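Local coordinates for exoribonuclease II, mitochondrial (Candida glabrata, PDB 6F3H), which degrades RNA from the 3' end as a magnesium-binding, RNB-family exoribonuclease of the mitochondrial RNA degradosome, at residues A[340-345]-A[351-356]; A[629-634]-A[726-731]; A[675-678]-A[682-685]. The protein carries 1 engineered substitution. One frame throughout, in Å; residues are numbered along the deposited sequence.

Contact 1 (A[340-345]-A[351-356]); sequences LLVEIS and SNFILG
The C-terminal end of helix 334-343 is folded back upon by its own following loop, and the joint is a small apolar cluster of Leu341, Val342 and Phe353. The phenyl ring points its far end at the helix. Val342 CG2 lies in the ring plane beyond the edge, 3.8 Å from Phe353 CZ, so the methyl meets ring hydrogens and not the pi face. Leu341 comes in obliquely on the neighbouring corner, with CD2 4.0 Å from Phe353 CE1. The two aliphatic residues are consecutive on the helix, and their methyls divide the end of one ring between them. Phe353 reaches them because its CG stands anti to its own carbonyl carbon (chi1 -66°), which swings the ring out from the loop. Farther along, Val342 CG2 also rests 4.3 Å from Ser351 CB.

The helix closes beside this cluster, where Ile344 is the first residue to depart from helical angles. Leu341 O takes two donors from opposite faces of its carbonyl plane: Ile344 N, and Ser345 OG at 2.6 Å, tilted 31° from that plane. A serine suits this place, since its short hydroxyl can turn back to a carbonyl of the last turn. Asn300 of helix 293-303 and Leu820 also touch Phe353, while Asn352 ND2 is bonded to Asp465.

No hydrogen bond joins the two segments; the loop is held to the helix here by apolar contact, while Leu341 O finds its two donors within its own segment and Ile344 O is bonded to Arg296 NH1.

Contact 2 (A[629-634]-A[726-731]); sequences PGVYRC and EYLDQY. With nucleotides of chain C.
Arg633 NH1 gives a weak hydrogen bond to OP2 of U4 of chain C, 3.0 Å away, with the phosphate oxygen at the edge of the guanidinium and near its plane. The N-H...O angle of 122° is far from straight, so the attraction probably owes more to opposite charge than to directed bonding. An arginine suits the place because its long chain can cross from the strand to the RNA backbone; CG sets out anti to the backbone N (chi1 161°) and the chain bends at chi3 to present NH1. Its other terminal nitrogen, NH2, makes a weak hydrogen bond to Tyr678 OH, and Arg702 brings a second guanidinium close to the same place.

Behind this RNA-facing end, the chain leading into strand 632-634 of the RNB domain packs on the first turns of the long helix 725-761. Within 726-731, Leu728 makes all the close contacts. Its CD2 lies 3.6 Å from Pro629 CB, and the same methyl rests against the peptide backbone of Gly630, with Leu728 CD2 3.5 Å from both Gly630 N and Gly630 O. Proline suits its position by offering a rigid apolar surface with its CB directed toward the helix. The second branch of the leucine turns to the next residue, Leu728 CD1 lying 4.3 Å from Val631 CG2.

No hydrogen bond crosses between the two segments. Val631 N is instead bonded to Asn708 OD1 of helix 703-716, and the valine side chain also touches Pro704 and Ile707 there, as well as Val732 one turn after Leu728 on the long helix.

Contact 3 (A[675-678]-A[682-685]); sequences SSFY and PLPH. With nucleotides of chain C.
Ser676 and His685 stand with their CA atoms 7.6 Å apart, the closest approach of two extended backbones that share no hydrogen bond. Segment 675-678 leads into strand 677-679, one half of a two-stranded antiparallel sheet in the RNB domain, and 682-685 belongs to the loop that follows that strand; together they make a binding place for successive phosphates of the RNA.

The side chains of Ser676 and His685 converge on a single oxygen, OP1 of A3 of chain C. His685 NE2 donates to it over 2.7 Å with an N-H...O angle of 171°, almost straight, and the oxygen lies near the plane of the imidazole at its edge. Ser676 OG gives the second bond, 2.9 Å to the same OP1. With CG anti to the backbone N (chi1 -170°), the histidine ring is carried forward from the loop to the phosphate. A flat ring with an N-H at its far corner suits this reach, while the small serine can bring its hydroxyl in from segment 675-678. The two residues also touch directly, Ser676 CB lying 3.8 Å from His685 NE2, in an oblique position relative to the ring. One phosphate earlier, Ser676 N makes a weak bond of 3.3 Å to OP1 of G2 of chain C.

Farther from the RNA the contact turns apolar. Phe677 and Leu683 both pack on Cys634 of strand 632-634, and Tyr678 N is bonded to Gln736 of helix 725-761. Between the two apolar side chains the approach is loose: Leu683 CD1 comes to the edge of the Phe677 ring, near its plane, 4.4 Å from CE2.

How the contacts relate
Contacts 2 and 3 are neighbours, with centres 12 Å apart, and meet through the two-stranded antiparallel sheet of strands 632-634 and 677-679, where Cys634 N probably bonds to Phe677 O. Along the chain contact 3 is nested inside the loop that contact 2 closes. Together they put consecutive phosphates of the bound RNA against one small region of the RNB domain. Contact 1 comes earlier in the sequence and lies on the opposite side of the chain's centre, about 39 Å from either of the others between centres. Helix 725-761 connects these regions: its start packs in contact 2, and residues farther along it touch the loop of contact 1.

Contact 1 (A[340-345]-A[351-356])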
loop_
_atom_site.group_PDB
_atom_site.type_symbol
_atom_site.label_atom_id
_atom_site.label_comp_id
_atom_site.label_asym_id
_atom_site.label_seq_id
_atom_site.Cartn_x
_atom_site.Cartn_y
_atom_site.Cartn_z
ATOM N N LEU A 340 -27.228 0.920 11.437
ATOM C CA LEU A 340 -27.977 1.895 12.201
ATOM C C LEU A 340 -27.836 3.267 11.591
ATOM O O LEU A 340 -28.821 3.957 11.344
ATOM C CB LEU A 340 -27.479 1.922 13.625
ATOM C CG LEU A 340 -28.298 2.965 14.352
ATOM C CD1 LEU A 340 -29.731 2.518 14.384
ATOM C CD2 LEU A 340 -27.795 3.156 15.741
ATOM N N LEU A 341 -26.605 3.672 11.347
ATOM C CA LEU A 341 -26.352 4.985 10.790
ATOM C C LEU A 341 -27.105 5.157 9.485
ATOM O O LEU A 341 -27.696 6.209 9.230
ATOM C CB LEU A 341 -24.862 5.146 10.585
ATOM C CG LEU A 341 -24.441 6.512 10.117
ATOM C CD1 LEU A 341 -25.200 7.606 10.809
ATOM C CD2 LEU A 341 -23.010 6.614 10.392
ATOM N N VAL A 342 -27.116 4.118 8.659
ATOM C CA VAL A 342 -27.924 4.157 7.452
ATOM C C VAL A 342 -29.377 4.387 7.818
ATOM O O VAL A 342 -30.086 5.171 7.185
ATOM C CB VAL A 342 -27.760 2.844 6.666
ATOM C CG1 VAL A 342 -28.992 2.560 5.823
ATOM C CG2 VAL A 342 -26.509 2.865 5.812
ATOM N N GLU A 343 -29.823 3.744 8.875
ATOM C CA GLU A 343 -31.230 3.783 9.209
ATOM C C GLU A 343 -31.663 5.159 9.682
ATOM O O GLU A 343 -32.838 5.508 9.576
ATOM C CB GLU A 343 -31.502 2.732 10.262
ATOM C CG GLU A 343 -32.921 2.578 10.567
ATOM C CD GLU A 343 -33.148 1.417 11.485
ATOM O OE1 GLU A 343 -32.482 0.377 11.280
ATOM O OE2 GLU A 343 -33.974 1.543 12.414
ATOM N N ILE A 344 -30.746 5.945 10.217
ATOM C CA ILE A 344 -31.086 7.227 10.808
ATOM C C ILE A 344 -30.551 8.394 9.985
ATOM O O ILE A 344 -30.440 9.501 10.504
ATOM C CB ILE A 344 -30.569 7.299 12.243
ATOM C CG1 ILE A 344 -29.062 7.070 12.199
ATOM C CG2 ILE A 344 -31.261 6.254 13.083
ATOM C CD1 ILE A 344 -28.344 7.564 13.400
ATOM N N SER A 345 -30.274 8.181 8.704
ATOM C CA SER A 345 -29.735 9.181 7.792
ATOM C C SER A 345 -30.557 9.180 6.512
ATOM O O SER A 345 -31.220 8.184 6.193
ATOM C CB SER A 345 -28.256 8.907 7.463
ATOM O OG SER A 345 -27.465 8.743 8.626
ATOM N N SER A 351 -23.751 3.438 0.579
ATOM C CA SER A 351 -23.013 4.138 1.601
ATOM C C SER A 351 -21.803 3.285 1.903
ATOM O O SER A 351 -21.892 2.304 2.642
ATOM C CB SER A 351 -23.861 4.388 2.827
ATOM O OG SER A 351 -24.866 5.320 2.481
ATOM N N ASN A 352 -20.701 3.636 1.294
ATOM C CA ASN A 352 -19.458 3.054 1.722
ATOM C C ASN A 352 -18.895 4.022 2.738
ATOM O O ASN A 352 -18.516 5.146 2.403
ATOM C CB ASN A 352 -18.500 2.833 0.573
ATOM C CG ASN A 352 -17.353 1.994 0.995
ATOM O OD1 ASN A 352 -17.297 1.569 2.148
ATOM N ND2 ASN A 352 -16.415 1.758 0.097
ATOM N N PHE A 353 -18.824 3.573 3.968
ATOM C CA PHE A 353 -18.378 4.423 5.049
ATOM C C PHE A 353 -16.877 4.404 5.229
ATOM O O PHE A 353 -16.336 5.311 5.860
ATOM C CB PHE A 353 -19.017 3.970 6.352
ATOM C CG PHE A 353 -20.488 4.158 6.399
ATOM C CD1 PHE A 353 -21.029 5.417 6.549
ATOM C CD2 PHE A 353 -21.331 3.074 6.294
ATOM C CE1 PHE A 353 -22.375 5.597 6.593
ATOM C CE2 PHE A 353 -22.680 3.247 6.341
ATOM C CZ PHE A 353 -23.202 4.516 6.494
ATOM N N ILE A 354 -16.209 3.370 4.726
ATOM C CA ILE A 354 -14.757 3.327 4.687
ATOM C C ILE A 354 -14.226 4.616 4.107
ATOM O O ILE A 354 -13.127 5.072 4.448
ATOM C CB ILE A 354 -14.329 2.111 3.852
ATOM C CG1 ILE A 354 -15.033 0.862 4.382
ATOM C CG2 ILE A 354 -12.831 1.946 3.865
ATOM C CD1 ILE A 354 -14.845 -0.345 3.509
ATOM N N LEU A 355 -15.003 5.239 3.237
ATOM C CA LEU A 355 -14.572 6.479 2.630
ATOM C C LEU A 355 -14.422 7.583 3.653
ATOM O O LEU A 355 -13.756 8.581 3.382
ATOM C CB LEU A 355 -15.581 6.879 1.561
ATOM C CG LEU A 355 -15.848 5.641 0.702
ATOM C CD1 LEU A 355 -16.885 5.912 -0.361
ATOM C CD2 LEU A 355 -14.540 5.167 0.078
ATOM N N GLY A 356 -15.017 7.432 4.815
ATOM C CA GLY A 356 -14.819 8.377 5.885
ATOM C C GLY A 356 -13.520 8.236 6.640
ATOM O O GLY A 356 -13.259 9.023 7.552
#

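Contact 2 (A[629-634]-A[726-731])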
loop_
_atom_site.group_PDB
_atom_site.type_symbol
_atom_site.label_atom_id
_atom_site.label_comp_id
_atom_site.label_asym_id
_atom_site.label_seq_id
_atom_site.Cartn_x
_atom_site.Cartn_y
_atom_site.Cartn_z
ATOM N N PRO A 629 20.929 9.330 -7.344
ATOM C CA PRO A 629 19.980 8.904 -6.315
ATOM C C PRO A 629 18.608 8.648 -6.915
ATOM O O PRO A 629 18.015 9.531 -7.545
ATOM C CB PRO A 629 19.949 10.105 -5.361
ATOM C CG PRO A 629 21.194 10.855 -5.641
ATOM C CD PRO A 629 21.465 10.673 -7.083
ATOM N N GLY A 630 18.086 7.449 -6.665
ATOM C CA GLY A 630 16.778 7.081 -7.164
ATOM C C GLY A 630 16.025 6.242 -6.151
ATOM O O GLY A 630 16.607 5.661 -5.238
ATOM N N VAL A 631 14.718 6.150 -6.373
ATOM C CA VAL A 631 13.821 5.341 -5.563
ATOM C C VAL A 631 13.635 4.002 -6.251
ATOM O O VAL A 631 12.942 3.910 -7.264
ATOM C CB VAL A 631 12.468 6.024 -5.388
ATOM C CG1 VAL A 631 11.629 5.221 -4.432
ATOM C CG2 VAL A 631 12.669 7.452 -4.944
ATOM N N TYR A 632 14.177 2.957 -5.665
ATOM C CA TYR A 632 14.083 1.638 -6.259
ATOM C C TYR A 632 12.914 0.900 -5.648
ATOM O O TYR A 632 12.351 1.322 -4.644
ATOM C CB TYR A 632 15.381 0.849 -6.056
ATOM C CG TYR A 632 16.605 1.582 -6.552
ATOM C CD1 TYR A 632 17.081 2.709 -5.894
ATOM C CD2 TYR A 632 17.272 1.163 -7.703
ATOM C CE1 TYR A 632 18.191 3.397 -6.355
ATOM C CE2 TYR A 632 18.389 1.850 -8.182
ATOM C CZ TYR A 632 18.850 2.970 -7.500
ATOM O OH TYR A 632 19.966 3.685 -7.930
ATOM N N ARG A 633 12.548 -0.215 -6.266
ATOM C CA ARG A 633 11.537 -1.102 -5.731
ATOM C C ARG A 633 12.197 -2.464 -5.621
ATOM O O ARG A 633 12.686 -2.996 -6.621
ATOM C CB ARG A 633 10.310 -1.166 -6.635
ATOM C CG ARG A 633 9.469 -2.405 -6.358
ATOM C CD ARG A 633 8.180 -2.444 -7.139
ATOM N NE ARG A 633 7.642 -1.115 -7.352
ATOM C CZ ARG A 633 6.655 -0.854 -8.196
ATOM N NH1 ARG A 633 6.122 -1.851 -8.905
ATOM N NH2 ARG A 633 6.222 0.400 -8.343
ATOM N N CYS A 634 12.191 -3.035 -4.418
ATOM C CA CYS A 634 13.011 -4.190 -4.091
ATOM C C CYS A 634 12.132 -5.290 -3.548
ATOM O O CYS A 634 10.975 -5.069 -3.199
ATOM C CB CYS A 634 14.107 -3.853 -3.076
ATOM S SG CYS A 634 14.804 -2.222 -3.319
ATOM N N GLU A 726 20.293 12.018 0.890
ATOM C CA GLU A 726 19.680 12.135 2.210
ATOM C C GLU A 726 18.219 12.517 2.121
ATOM O O GLU A 726 17.365 11.867 2.733
ATOM C CB GLU A 726 20.460 13.140 3.037
ATOM C CG GLU A 726 21.925 13.210 2.628
ATOM C CD GLU A 726 22.624 11.842 2.544
ATOM O OE1 GLU A 726 22.000 10.770 2.755
ATOM O OE2 GLU A 726 23.828 11.848 2.227
ATOM N N TYR A 727 17.902 13.556 1.349
ATOM C CA TYR A 727 16.500 13.902 1.176
ATOM C C TYR A 727 15.692 12.704 0.692
ATOM O O TYR A 727 14.471 12.660 0.898
ATOM C CB TYR A 727 16.368 15.067 0.194
ATOM N N LEU A 728 16.364 11.701 0.121
ATOM C CA LEU A 728 15.663 10.559 -0.451
ATOM C C LEU A 728 15.068 9.667 0.643
ATOM O O LEU A 728 13.877 9.331 0.604
ATOM C CB LEU A 728 16.621 9.785 -1.358
ATOM C CG LEU A 728 16.047 9.311 -2.688
ATOM C CD1 LEU A 728 15.364 10.483 -3.408
ATOM C CD2 LEU A 728 17.147 8.677 -3.525
ATOM N N ASP A 729 15.868 9.308 1.653
ATOM C CA ASP A 729 15.384 8.371 2.669
ATOM C C ASP A 729 14.101 8.889 3.318
ATOM O O ASP A 729 13.174 8.118 3.593
ATOM C CB ASP A 729 16.465 8.141 3.729
ATOM N N GLN A 730 14.017 10.200 3.526
ATOM C CA GLN A 730 12.817 10.789 4.105
ATOM C C GLN A 730 11.597 10.559 3.213
ATOM O O GLN A 730 10.506 10.240 3.698
ATOM C CB GLN A 730 13.057 12.280 4.325
ATOM C CG GLN A 730 11.794 13.115 4.275
ATOM C CD GLN A 730 12.067 14.610 4.132
ATOM O OE1 GLN A 730 13.215 15.059 4.224
ATOM N NE2 GLN A 730 11.003 15.388 3.910
ATOM N N TYR A 731 11.763 10.707 1.899
ATOM C CA TYR A 731 10.618 10.548 1.014
ATOM C C TYR A 731 10.235 9.090 0.854
ATOM O O TYR A 731 9.050 8.750 0.871
ATOM C CB TYR A 731 10.924 11.147 -0.338
ATOM C CG TYR A 731 10.703 12.621 -0.401
ATOM C CD1 TYR A 731 9.439 13.129 -0.649
ATOM C CD2 TYR A 731 11.745 13.514 -0.220
ATOM C CE1 TYR A 731 9.212 14.495 -0.718
ATOM C CE2 TYR A 731 11.534 14.882 -0.288
ATOM C CZ TYR A 731 10.267 15.368 -0.537
ATOM O OH TYR A 731 10.059 16.728 -0.600
ATOM P P U C 4 5.261 -3.532 -11.924
ATOM O OP1 U C 4 6.321 -2.532 -12.155
ATOM O OP2 U C 4 4.325 -3.370 -10.796
ATOM O "O5'" U C 4 4.393 -3.531 -13.228
ATOM C "C5'" U C 4 4.974 -3.944 -14.437
ATOM C "C4'" U C 4 3.939 -3.911 -15.493
ATOM O "O4'" U C 4 3.013 -5.005 -15.282
ATOM C "C3'" U C 4 3.055 -2.690 -15.448
ATOM O "O3'" U C 4 3.662 -1.530 -15.972
ATOM C "C2'" U C 4 1.819 -3.167 -16.189
ATOM O "O2'" U C 4 2.050 -3.196 -17.588
ATOM C "C1'" U C 4 1.718 -4.609 -15.685
ATOM N N1 U C 4 0.798 -4.712 -14.529
ATOM C C2 U C 4 -0.527 -4.941 -14.837
ATOM O O2 U C 4 -0.926 -5.079 -15.978
ATOM N N3 U C 4 -1.369 -5.021 -13.766
ATOM C C4 U C 4 -1.015 -4.884 -12.444
ATOM O O4 U C 4 -1.906 -4.986 -11.595
ATOM C C5 U C 4 0.379 -4.637 -12.197
ATOM C C6 U C 4 1.220 -4.560 -13.223
#

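Contact 3 (A[675-678]-A[682-685])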
loop_
_atom_site.group_PDB
_atom_site.type_symbol
_atom_site.label_atom_id
_atom_site.label_comp_id
_atom_site.label_asym_id
_atom_site.label_seq_id
_atom_site.Cartn_x
_atom_site.Cartn_y
_atom_site.Cartn_z
ATOM N N SER A 675 6.732 -9.224 0.446
ATOM C CA SER A 675 6.135 -8.205 -0.394
ATOM C C SER A 675 7.240 -7.259 -0.824
ATOM O O SER A 675 8.349 -7.269 -0.277
ATOM C CB SER A 675 5.004 -7.446 0.315
ATOM O OG SER A 675 5.466 -6.279 0.982
ATOM N N SER A 676 6.934 -6.454 -1.828
ATOM C CA SER A 676 7.919 -5.559 -2.395
ATOM C C SER A 676 7.868 -4.229 -1.660
ATOM O O SER A 676 6.849 -3.849 -1.078
ATOM C CB SER A 676 7.696 -5.399 -3.905
ATOM O OG SER A 676 6.952 -4.238 -4.240
ATOM N N PHE A 677 9.000 -3.547 -1.649
ATOM C CA PHE A 677 9.132 -2.317 -0.897
ATOM C C PHE A 677 10.037 -1.364 -1.643
ATOM O O PHE A 677 10.926 -1.789 -2.378
ATOM C CB PHE A 677 9.685 -2.572 0.525
ATOM C CG PHE A 677 11.045 -3.245 0.559
ATOM C CD1 PHE A 677 11.158 -4.632 0.474
ATOM C CD2 PHE A 677 12.211 -2.492 0.674
ATOM C CE1 PHE A 677 12.410 -5.249 0.507
ATOM C CE2 PHE A 677 13.466 -3.106 0.706
ATOM C CZ PHE A 677 13.567 -4.481 0.616
ATOM N N TYR A 678 9.804 -0.075 -1.434
ATOM C CA TYR A 678 10.644 0.976 -1.980
ATOM C C TYR A 678 11.891 1.171 -1.129
ATOM O O TYR A 678 11.895 0.937 0.081
ATOM C CB TYR A 678 9.856 2.284 -2.107
ATOM C CG TYR A 678 8.747 2.200 -3.157
ATOM C CD1 TYR A 678 9.058 2.106 -4.508
ATOM C CD2 TYR A 678 7.400 2.185 -2.805
ATOM C CE1 TYR A 678 8.066 2.008 -5.486
ATOM C CE2 TYR A 678 6.396 2.096 -3.786
ATOM C CZ TYR A 678 6.744 2.011 -5.127
ATOM O OH TYR A 678 5.805 1.923 -6.138
ATOM N N PRO A 682 19.865 0.671 -4.571
ATOM C CA PRO A 682 19.550 -0.544 -5.328
ATOM C C PRO A 682 19.614 -1.800 -4.482
ATOM O O PRO A 682 20.561 -2.020 -3.727
ATOM C CB PRO A 682 20.633 -0.566 -6.401
ATOM C CG PRO A 682 21.731 0.303 -5.846
ATOM C CD PRO A 682 21.023 1.382 -5.134
ATOM N N LEU A 683 18.598 -2.631 -4.634
ATOM C CA LEU A 683 18.542 -3.957 -4.058
ATOM C C LEU A 683 17.806 -4.805 -5.067
ATOM O O LEU A 683 16.931 -4.293 -5.776
ATOM C CB LEU A 683 17.803 -3.984 -2.717
ATOM C CG LEU A 683 18.619 -3.385 -1.594
ATOM C CD1 LEU A 683 17.768 -3.212 -0.379
ATOM C CD2 LEU A 683 19.800 -4.285 -1.317
ATOM N N PRO A 684 18.139 -6.078 -5.179
ATOM C CA PRO A 684 17.452 -6.906 -6.170
ATOM C C PRO A 684 15.955 -6.971 -5.891
ATOM O O PRO A 684 15.517 -7.145 -4.749
ATOM C CB PRO A 684 18.116 -8.281 -6.020
ATOM C CG PRO A 684 18.929 -8.219 -4.764
ATOM C CD PRO A 684 19.241 -6.783 -4.506
ATOM N N HIS A 685 15.171 -6.842 -6.960
ATOM C CA HIS A 685 13.763 -7.213 -6.933
ATOM C C HIS A 685 13.767 -8.643 -7.431
ATOM O O HIS A 685 13.753 -8.906 -8.631
ATOM C CB HIS A 685 12.905 -6.287 -7.782
ATOM C CG HIS A 685 11.435 -6.494 -7.588
ATOM N ND1 HIS A 685 10.856 -7.745 -7.625
ATOM C CD2 HIS A 685 10.435 -5.625 -7.317
ATOM C CE1 HIS A 685 9.560 -7.640 -7.407
ATOM N NE2 HIS A 685 9.278 -6.363 -7.215
ATOM P P G C 2 2.948 -8.190 -2.814
ATOM O OP1 G C 2 3.694 -6.941 -2.451
ATOM O OP2 G C 2 1.492 -8.278 -3.127
ATOM O "O5'" G C 2 3.628 -8.879 -4.067
ATOM C "C5'" G C 2 4.972 -9.310 -4.000
ATOM C "C4'" G C 2 5.478 -9.737 -5.349
ATOM O "O4'" G C 2 4.858 -10.976 -5.750
ATOM C "C3'" G C 2 5.189 -8.795 -6.493
ATOM O "O3'" G C 2 6.098 -7.720 -6.507
ATOM C "C2'" G C 2 5.293 -9.710 -7.701
ATOM O "O2'" G C 2 6.642 -9.940 -8.059
ATOM C "C1'" G C 2 4.719 -11.007 -7.146
ATOM N N9 G C 2 3.297 -11.076 -7.395
ATOM C C8 G C 2 2.370 -10.842 -6.417
ATOM N N7 G C 2 1.169 -10.951 -6.877
ATOM C C5 G C 2 1.357 -11.265 -8.216
ATOM C C6 G C 2 0.393 -11.498 -9.200
ATOM O O6 G C 2 -0.824 -11.451 -9.010
ATOM N N1 G C 2 0.972 -11.795 -10.452
ATOM C C2 G C 2 2.332 -11.864 -10.738
ATOM N N2 G C 2 2.666 -12.173 -12.026
ATOM N N3 G C 2 3.258 -11.639 -9.788
ATOM C C4 G C 2 2.682 -11.352 -8.580
ATOM P P A C 3 5.648 -6.324 -7.101
ATOM O OP1 A C 3 6.745 -5.331 -6.961
ATOM O OP2 A C 3 4.334 -6.032 -6.527
ATOM O "O5'" A C 3 5.401 -6.669 -8.637
ATOM C "C5'" A C 3 6.481 -6.998 -9.492
ATOM C "C4'" A C 3 6.030 -7.204 -10.918
ATOM O "O4'" A C 3 5.231 -8.412 -11.014
ATOM C "C3'" A C 3 5.144 -6.111 -11.506
ATOM O "O3'" A C 3 5.883 -5.003 -11.977
ATOM C "C2'" A C 3 4.370 -6.854 -12.584
ATOM O "O2'" A C 3 5.146 -7.049 -13.743
ATOM C "C1'" A C 3 4.168 -8.209 -11.912
ATOM N N9 A C 3 2.960 -8.150 -11.108
ATOM C C8 A C 3 2.829 -7.780 -9.802
ATOM N N7 A C 3 1.595 -7.795 -9.397
ATOM C C5 A C 3 0.912 -8.178 -10.525
ATOM C C6 A C 3 -0.432 -8.381 -10.746
ATOM N N6 A C 3 -1.346 -8.215 -9.794
ATOM N N1 A C 3 -0.784 -8.758 -11.997
ATOM C C2 A C 3 0.164 -8.923 -12.943
ATOM N N3 A C 3 1.474 -8.760 -12.850
ATOM C C4 A C 3 1.742 -8.382 -11.600
#